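Local structure of putative exported protein (Aeromonas hydrophila subsp. hydrophila, 4PJ2) at residues Leu11-Ser20 / Tyr32-Ala40; Leu69-Val80 / Ser91-Pro99. The protein probably inhibits invertebrate-type (i-type) lysozymes in the periplasm, and carries a bound magnesium ion. All coordinates share one frame; numbering follows the deposited sequence.

Contact 1 (Leu11-Ser20 / Tyr32-Ala40); sequences LPSGQVVTVS and YDVRLYSGA. With GOL (glycerol), chain E.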
# COMPACT_ATOMS: atom_id res chain seq x y z
N LEU A 11 -23.95 -6.88 6.52
CA LEU A 11 -24.27 -5.62 7.16
C LEU A 11 -25.44 -5.82 8.13
O LEU A 11 -26.22 -6.75 7.98
CB LEU A 11 -24.66 -4.57 6.13
CG LEU A 11 -23.67 -3.77 5.27
CD1 LEU A 11 -22.25 -3.91 5.76
CD2 LEU A 11 -23.80 -4.08 3.82
N PRO A 12 -25.58 -4.91 9.12
CA PRO A 12 -26.70 -5.06 10.05
C PRO A 12 -28.07 -5.06 9.36
O PRO A 12 -29.02 -5.67 9.84
CB PRO A 12 -26.55 -3.84 10.98
CG PRO A 12 -25.14 -3.51 10.93
CD PRO A 12 -24.65 -3.85 9.55
N SER A 13 -28.16 -4.40 8.20
CA SER A 13 -29.41 -4.36 7.44
C SER A 13 -29.78 -5.72 6.83
O SER A 13 -30.91 -5.92 6.38
CB SER A 13 -29.25 -3.39 6.28
OG SER A 13 -28.28 -3.90 5.38
N GLY A 14 -28.82 -6.64 6.79
CA GLY A 14 -28.99 -7.89 6.05
C GLY A 14 -28.35 -7.91 4.68
O GLY A 14 -28.18 -8.98 4.11
N GLN A 15 -28.03 -6.74 4.13
CA GLN A 15 -27.29 -6.70 2.88
C GLN A 15 -25.92 -7.30 3.08
O GLN A 15 -25.43 -7.40 4.22
CB GLN A 15 -27.15 -5.28 2.36
CG GLN A 15 -28.43 -4.62 1.99
CD GLN A 15 -28.20 -3.29 1.27
OE1 GLN A 15 -27.40 -2.45 1.69
NE2 GLN A 15 -28.88 -3.11 0.17
N VAL A 16 -25.30 -7.68 1.98
CA VAL A 16 -24.01 -8.34 2.02
C VAL A 16 -23.08 -7.62 1.06
O VAL A 16 -23.49 -7.21 -0.03
CB VAL A 16 -24.15 -9.82 1.62
CG1 VAL A 16 -22.79 -10.49 1.48
CG2 VAL A 16 -25.03 -10.53 2.63
N VAL A 17 -21.83 -7.45 1.47
CA VAL A 17 -20.84 -6.78 0.64
C VAL A 17 -19.64 -7.71 0.48
O VAL A 17 -19.26 -8.42 1.40
CB VAL A 17 -20.48 -5.37 1.23
CG1 VAL A 17 -19.69 -5.48 2.53
CG2 VAL A 17 -19.70 -4.56 0.27
N THR A 18 -19.04 -7.69 -0.71
CA THR A 18 -17.74 -8.30 -0.91
C THR A 18 -16.75 -7.25 -1.37
O THR A 18 -17.12 -6.26 -2.00
CB THR A 18 -17.77 -9.46 -1.90
OG1 THR A 18 -18.04 -8.93 -3.20
CG2 THR A 18 -18.80 -10.50 -1.53
N VAL A 19 -15.50 -7.48 -1.03
CA VAL A 19 -14.41 -6.59 -1.42
C VAL A 19 -13.30 -7.46 -1.96
O VAL A 19 -12.89 -8.42 -1.31
CB VAL A 19 -13.89 -5.75 -0.23
CG1 VAL A 19 -12.76 -4.84 -0.68
CG2 VAL A 19 -15.03 -4.95 0.37
N SER A 20 -12.81 -7.12 -3.15
CA SER A 20 -11.81 -7.92 -3.86
C SER A 20 -10.76 -7.04 -4.49
O SER A 20 -11.08 -6.00 -5.04
CB SER A 20 -12.46 -8.64 -5.04
OG SER A 20 -13.39 -9.60 -4.64
N TYR A 32 -9.38 -2.22 -6.48
CA TYR A 32 -10.23 -3.15 -5.77
C TYR A 32 -11.67 -2.81 -6.13
O TYR A 32 -11.96 -1.74 -6.63
CB TYR A 32 -9.99 -3.09 -4.27
CG TYR A 32 -10.47 -1.83 -3.60
CD1 TYR A 32 -11.74 -1.77 -3.05
CD2 TYR A 32 -9.65 -0.73 -3.48
CE1 TYR A 32 -12.16 -0.63 -2.40
CE2 TYR A 32 -10.07 0.41 -2.83
CZ TYR A 32 -11.32 0.45 -2.29
OH TYR A 32 -11.77 1.56 -1.63
N ASP A 33 -12.56 -3.75 -5.87
CA ASP A 33 -13.97 -3.49 -6.07
C ASP A 33 -14.75 -3.85 -4.83
O ASP A 33 -14.33 -4.67 -4.02
CB ASP A 33 -14.53 -4.20 -7.30
CG ASP A 33 -14.44 -5.70 -7.22
OD1 ASP A 33 -13.45 -6.27 -7.77
OD2 ASP A 33 -15.39 -6.32 -6.67
N VAL A 34 -15.87 -3.15 -4.70
CA VAL A 34 -16.85 -3.37 -3.66
C VAL A 34 -18.14 -3.73 -4.37
O VAL A 34 -18.57 -3.02 -5.25
CB VAL A 34 -17.05 -2.09 -2.84
CG1 VAL A 34 -18.12 -2.32 -1.79
CG2 VAL A 34 -15.74 -1.63 -2.20
N ARG A 35 -18.75 -4.83 -3.97
CA ARG A 35 -20.00 -5.31 -4.58
C ARG A 35 -21.02 -5.49 -3.48
O ARG A 35 -20.72 -6.09 -2.45
CB ARG A 35 -19.79 -6.63 -5.33
CG ARG A 35 -19.00 -6.47 -6.64
CD ARG A 35 -18.66 -7.81 -7.22
NE ARG A 35 -18.65 -7.93 -8.67
CZ ARG A 35 -17.60 -7.84 -9.47
NH1 ARG A 35 -16.41 -7.45 -9.04
NH2 ARG A 35 -17.77 -8.09 -10.76
N LEU A 36 -22.22 -4.96 -3.71
CA LEU A 36 -23.31 -5.00 -2.76
C LEU A 36 -24.41 -5.91 -3.27
O LEU A 36 -24.80 -5.81 -4.45
CB LEU A 36 -23.87 -3.60 -2.59
CG LEU A 36 -24.99 -3.39 -1.59
CD1 LEU A 36 -24.52 -3.70 -0.18
CD2 LEU A 36 -25.52 -1.98 -1.68
N TYR A 37 -24.88 -6.76 -2.38
CA TYR A 37 -25.93 -7.75 -2.65
C TYR A 37 -27.06 -7.56 -1.63
O TYR A 37 -26.83 -7.10 -0.51
CB TYR A 37 -25.37 -9.17 -2.51
CG TYR A 37 -24.20 -9.45 -3.42
CD1 TYR A 37 -24.37 -10.13 -4.62
CD2 TYR A 37 -22.91 -9.01 -3.07
CE1 TYR A 37 -23.30 -10.35 -5.46
CE2 TYR A 37 -21.85 -9.23 -3.91
CZ TYR A 37 -22.05 -9.91 -5.10
OH TYR A 37 -20.96 -10.10 -5.91
N SER A 38 -28.28 -7.93 -1.99
CA SER A 38 -29.39 -7.73 -1.07
C SER A 38 -29.31 -8.63 0.15
O SER A 38 -29.80 -8.25 1.20
CB SER A 38 -30.73 -7.99 -1.77
OG SER A 38 -30.92 -9.38 -1.90
N GLY A 39 -28.71 -9.81 0.02
CA GLY A 39 -28.69 -10.78 1.11
C GLY A 39 -30.07 -11.34 1.42
O GLY A 39 -30.28 -11.89 2.50
N ALA A 40 -31.01 -11.23 0.49
CA ALA A 40 -32.41 -11.58 0.79
C ALA A 40 -32.56 -13.04 1.18
O ALA A 40 -33.38 -13.34 2.05
CB ALA A 40 -33.28 -11.25 -0.40
C1 GOL E . -13.07 -9.95 -10.04
O1 GOL E . -12.97 -8.70 -10.64
C2 GOL E . -12.82 -9.82 -8.55
O2 GOL E . -13.79 -8.94 -7.99
C3 GOL E . -12.94 -11.25 -8.03
O3 GOL E . -12.70 -11.32 -6.64
O HOH W 1 -28.98 -11.20 5.48
O HOH W 2 -18.39 -10.84 -5.13
O HOH W 3 -15.76 -8.27 -4.81
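The beta hairpin of strands 16-21 and 30-37 pairs V16-S20 with D33-Y37 in antiparallel register, V16 facing Y37, T18 facing R35 and S20 facing D33 as hydrogen-bonded pairs. Each of the three is closed by two backbone bonds; V16 N to Y37 O, at 3.0 Å, is nearly straight (172°) but reaches the oxygen tilted from the carbonyl plane.

The two faces differ in character. On the face of V17, V19, V34 and L36 the packing is apolar. One of two modelled V17 conformers brings CG2 obliquely up to V34 CG1, so the closeness of that approach is doubtful. The branched end of L36 spreads against the carboxamide of Q15, CD1 lying 3.7 Å from Q15 OE1, and CD1 also meets L11 CD2 crosswise. L97 and F95 of strand 90-98, in the facing sheet, cover this face, L97 against V17 and L11, F95 against V34.

The face of V16, T18, S20, D33, R35 and Y37 is mostly polar. The Y37 ring lies with its edge to V16 O and passes obliquely by T18, Y37 CE2 being 3.9 Å from T18 OG1; one water joins T18 OG1 to Y37 OH, and another is shared by T18 OG1, S20 OG and D33 OD2. R35 NH1 approaches D33 OD2 from above the carboxylate plane, a 2.8 Å salt bridge along one strand. A glycerol, probably from the crystallisation liquor, donates through O2 to D33 OD1 (2.7 Å) and hydrogen-bonds through O3 to S20 OG. Beyond the paired strands, G39 CA makes a CA-H...O contact with G14 O.

Strands 6-10 and 49-57 flank the pair, which thus forms the two central strands of an up-and-down antiparallel sheet with one apolar and one largely polar face.

Contact 2 (Leu69-Val80 / Ser91-Pro99); sequences LNGDKQPELIVV and SADAFTLNP. With MG (magnesium ion), chain G.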
# COMPACT_ATOMS: atom_id res chain seq x y z
N LEU A 69 -20.01 6.56 10.30
CA LEU A 69 -19.21 7.77 10.13
C LEU A 69 -20.06 9.02 10.02
O LEU A 69 -19.60 10.12 10.34
CB LEU A 69 -18.35 7.67 8.87
CG LEU A 69 -17.34 6.53 8.82
CD1 LEU A 69 -16.62 6.57 7.48
CD2 LEU A 69 -16.36 6.59 9.99
N ASN A 70 -21.30 8.87 9.55
CA ASN A 70 -22.16 10.02 9.28
C ASN A 70 -23.25 10.21 10.33
O ASN A 70 -24.02 11.15 10.26
CB ASN A 70 -22.78 9.93 7.88
CG ASN A 70 -23.68 8.71 7.71
OD1 ASN A 70 -23.88 7.92 8.63
ND2 ASN A 70 -24.23 8.56 6.50
N GLY A 71 -23.30 9.29 11.29
CA GLY A 71 -24.21 9.42 12.41
C GLY A 71 -25.65 8.99 12.16
O GLY A 71 -26.53 9.33 12.94
N ASP A 72 -25.88 8.24 11.08
CA ASP A 72 -27.23 7.74 10.80
C ASP A 72 -27.49 6.38 11.45
O ASP A 72 -28.47 5.71 11.14
CB ASP A 72 -27.49 7.67 9.29
CG ASP A 72 -26.67 6.59 8.58
OD1 ASP A 72 -26.00 5.78 9.25
OD2 ASP A 72 -26.72 6.55 7.34
N LYS A 73 -26.59 5.99 12.35
CA LYS A 73 -26.72 4.76 13.14
C LYS A 73 -26.64 3.48 12.30
O LYS A 73 -26.97 2.40 12.78
CB LYS A 73 -28.00 4.80 13.98
CG LYS A 73 -27.98 5.91 15.02
CD LYS A 73 -29.29 6.06 15.75
CE LYS A 73 -29.18 7.11 16.85
NZ LYS A 73 -30.01 6.79 18.05
N GLN A 74 -26.17 3.61 11.07
CA GLN A 74 -25.85 2.47 10.21
C GLN A 74 -24.36 2.53 9.89
O GLN A 74 -23.81 3.61 9.75
CB GLN A 74 -26.63 2.53 8.90
CG GLN A 74 -28.14 2.52 9.05
CD GLN A 74 -28.84 2.25 7.72
OE1 GLN A 74 -28.69 3.01 6.76
NE2 GLN A 74 -29.59 1.15 7.67
N PRO A 75 -23.70 1.37 9.76
CA PRO A 75 -22.27 1.45 9.45
C PRO A 75 -21.97 1.74 7.99
O PRO A 75 -22.65 1.22 7.10
CB PRO A 75 -21.75 0.06 9.82
CG PRO A 75 -22.93 -0.83 9.62
CD PRO A 75 -24.12 -0.02 10.04
N GLU A 76 -20.98 2.60 7.77
CA GLU A 76 -20.32 2.74 6.48
C GLU A 76 -19.26 1.68 6.38
O GLU A 76 -18.81 1.14 7.39
CB GLU A 76 -19.65 4.11 6.38
CG GLU A 76 -20.59 5.22 5.97
CD GLU A 76 -21.72 5.41 6.98
OE1 GLU A 76 -21.46 5.86 8.12
OE2 GLU A 76 -22.88 5.12 6.63
N LEU A 77 -18.89 1.33 5.15
CA LEU A 77 -17.76 0.45 4.92
C LEU A 77 -16.52 1.28 4.71
O LEU A 77 -16.54 2.21 3.91
CB LEU A 77 -18.02 -0.40 3.68
CG LEU A 77 -16.84 -1.24 3.19
CD1 LEU A 77 -16.45 -2.34 4.14
CD2 LEU A 77 -17.16 -1.80 1.81
N ILE A 78 -15.46 0.92 5.40
CA ILE A 78 -14.16 1.57 5.21
C ILE A 78 -13.18 0.52 4.75
O ILE A 78 -13.00 -0.50 5.39
CB ILE A 78 -13.65 2.26 6.49
CG1 ILE A 78 -14.69 3.28 6.97
CG2 ILE A 78 -12.30 2.93 6.20
CD1 ILE A 78 -15.61 2.80 8.08
N VAL A 79 -12.56 0.77 3.59
CA VAL A 79 -11.53 -0.10 3.05
C VAL A 79 -10.19 0.58 3.26
O VAL A 79 -9.97 1.67 2.74
CB VAL A 79 -11.75 -0.41 1.56
CG1 VAL A 79 -10.66 -1.35 1.04
CG2 VAL A 79 -13.12 -1.04 1.34
N VAL A 80 -9.31 -0.05 4.04
CA VAL A 80 -8.01 0.53 4.39
C VAL A 80 -6.94 -0.15 3.57
O VAL A 80 -6.88 -1.36 3.51
CB VAL A 80 -7.69 0.36 5.89
CG1 VAL A 80 -6.36 1.04 6.20
CG2 VAL A 80 -8.81 0.92 6.74
N SER A 91 -4.09 4.64 3.23
CA SER A 91 -5.15 5.34 2.54
C SER A 91 -6.43 4.58 2.82
O SER A 91 -6.40 3.44 3.30
CB SER A 91 -4.85 5.43 1.03
OG SER A 91 -4.61 4.15 0.47
N ALA A 92 -7.56 5.22 2.61
CA ALA A 92 -8.81 4.55 2.86
C ALA A 92 -9.92 5.23 2.10
O ALA A 92 -9.89 6.44 1.89
CB ALA A 92 -9.14 4.55 4.34
N ASP A 93 -10.89 4.42 1.71
CA ASP A 93 -12.13 4.90 1.13
C ASP A 93 -13.29 4.47 2.01
O ASP A 93 -13.30 3.35 2.50
CB ASP A 93 -12.32 4.33 -0.28
CG ASP A 93 -11.20 4.71 -1.19
OD1 ASP A 93 -11.06 5.92 -1.47
OD2 ASP A 93 -10.43 3.82 -1.58
N ALA A 94 -14.24 5.37 2.20
CA ALA A 94 -15.47 5.05 2.92
C ALA A 94 -16.64 5.02 1.94
O ALA A 94 -16.71 5.84 1.02
CB ALA A 94 -15.73 6.07 4.03
N PHE A 95 -17.56 4.09 2.18
CA PHE A 95 -18.75 3.89 1.36
C PHE A 95 -20.00 3.85 2.20
O PHE A 95 -20.02 3.24 3.27
CB PHE A 95 -18.69 2.55 0.59
CG PHE A 95 -17.50 2.40 -0.29
CD1 PHE A 95 -17.60 2.58 -1.66
CD2 PHE A 95 -16.28 2.03 0.24
CE1 PHE A 95 -16.49 2.43 -2.46
CE2 PHE A 95 -15.16 1.89 -0.56
CZ PHE A 95 -15.27 2.08 -1.91
N THR A 96 -21.05 4.49 1.71
CA THR A 96 -22.38 4.27 2.25
C THR A 96 -23.00 3.11 1.49
O THR A 96 -22.73 2.93 0.30
CB THR A 96 -23.29 5.50 2.15
OG1 THR A 96 -23.25 6.02 0.82
CG2 THR A 96 -22.83 6.56 3.12
N LEU A 97 -23.80 2.32 2.22
CA LEU A 97 -24.48 1.13 1.70
C LEU A 97 -25.74 0.80 2.53
O LEU A 97 -25.66 0.48 3.73
CB LEU A 97 -23.58 -0.09 1.68
CG LEU A 97 -22.18 -0.01 2.25
CD1 LEU A 97 -22.20 0.14 3.76
CD2 LEU A 97 -21.45 -1.25 1.89
N ASN A 98 -26.90 0.85 1.90
CA ASN A 98 -28.15 0.52 2.58
C ASN A 98 -29.23 0.13 1.56
O ASN A 98 -29.08 0.34 0.36
CB ASN A 98 -28.61 1.70 3.45
CG ASN A 98 -28.74 2.98 2.67
OD1 ASN A 98 -29.62 3.12 1.82
ND2 ASN A 98 -27.86 3.95 2.96
N PRO A 99 -30.32 -0.47 2.05
CA PRO A 99 -31.36 -0.91 1.12
C PRO A 99 -32.01 0.23 0.34
O PRO A 99 -32.39 0.04 -0.82
CB PRO A 99 -32.38 -1.58 2.04
CG PRO A 99 -31.61 -1.99 3.24
CD PRO A 99 -30.57 -0.93 3.42
MG MG G . -23.79 5.64 8.90
O HOH W 4 -26.37 3.86 5.44
O HOH W 5 -23.70 2.96 5.30
O HOH W 6 -25.02 -0.13 6.37
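L77 and F95 are neighbours in a hydrogen-bonded pair of the 76-82/90-98 hairpin: L77 O accepts from F95 N at 2.8 Å and also faces the edge of the F95 ring in its plane, while L77 CD2 touches F95 CD2. With CG anti to the carbonyl carbon (chi1 -58°), the phenyl leans back toward V79, whose CG2 comes obliquely to F95 CE2 at 4.0 Å. L77 also meets L97, CB against L97 CD2, and L97 CD1 lies 3.5 Å from P75 O.

The opposite face is shaped by small residues. A94 CB is the shallow seat for two larger side chains: L69 CD1 settles on it at 3.6 Å and I78 CG1 approaches at 4.2 Å. A92 CB receives I78 CG2 in the same way.

Near the loop, E76 and T96 run side by side, T96 CG2 lying 3.8 Å from E76 OE2. Both E76 oxygens bind magnesium, each at 2.5 Å, alongside N70 OD1, D72 OD1, Q74 O and D68. L69 N donates to E76 OE1 at 2.7 Å, nearly along the C-O axis, which helps fix the carboxylate's rotation. The gathering of D68, D72 and E76 round one cation suggests that magnesium offsets their mutual repulsion and probably steadies the loop beside the hairpin.

How the contacts relate
Contact 1 closes before contact 2 opens along the chain, and each is the central hairpin of its own four-stranded antiparallel sheet. Their centres lie about 12 Å apart, and the sheets face each other through apolar side chains: V34 touches both L77 and F95, while L11 and V17 reach L97. Within this interface Y32 OH and D93 OD2 make a probable hydrogen bond of 2.6 Å, and D93 OD1 is held by H108. Towards the magnesium loop, P12 packs on P75 and Q15 on N98 and P99. The shared layer thus joins the two sheets into one body, with the metal-binding loop beside one end of it.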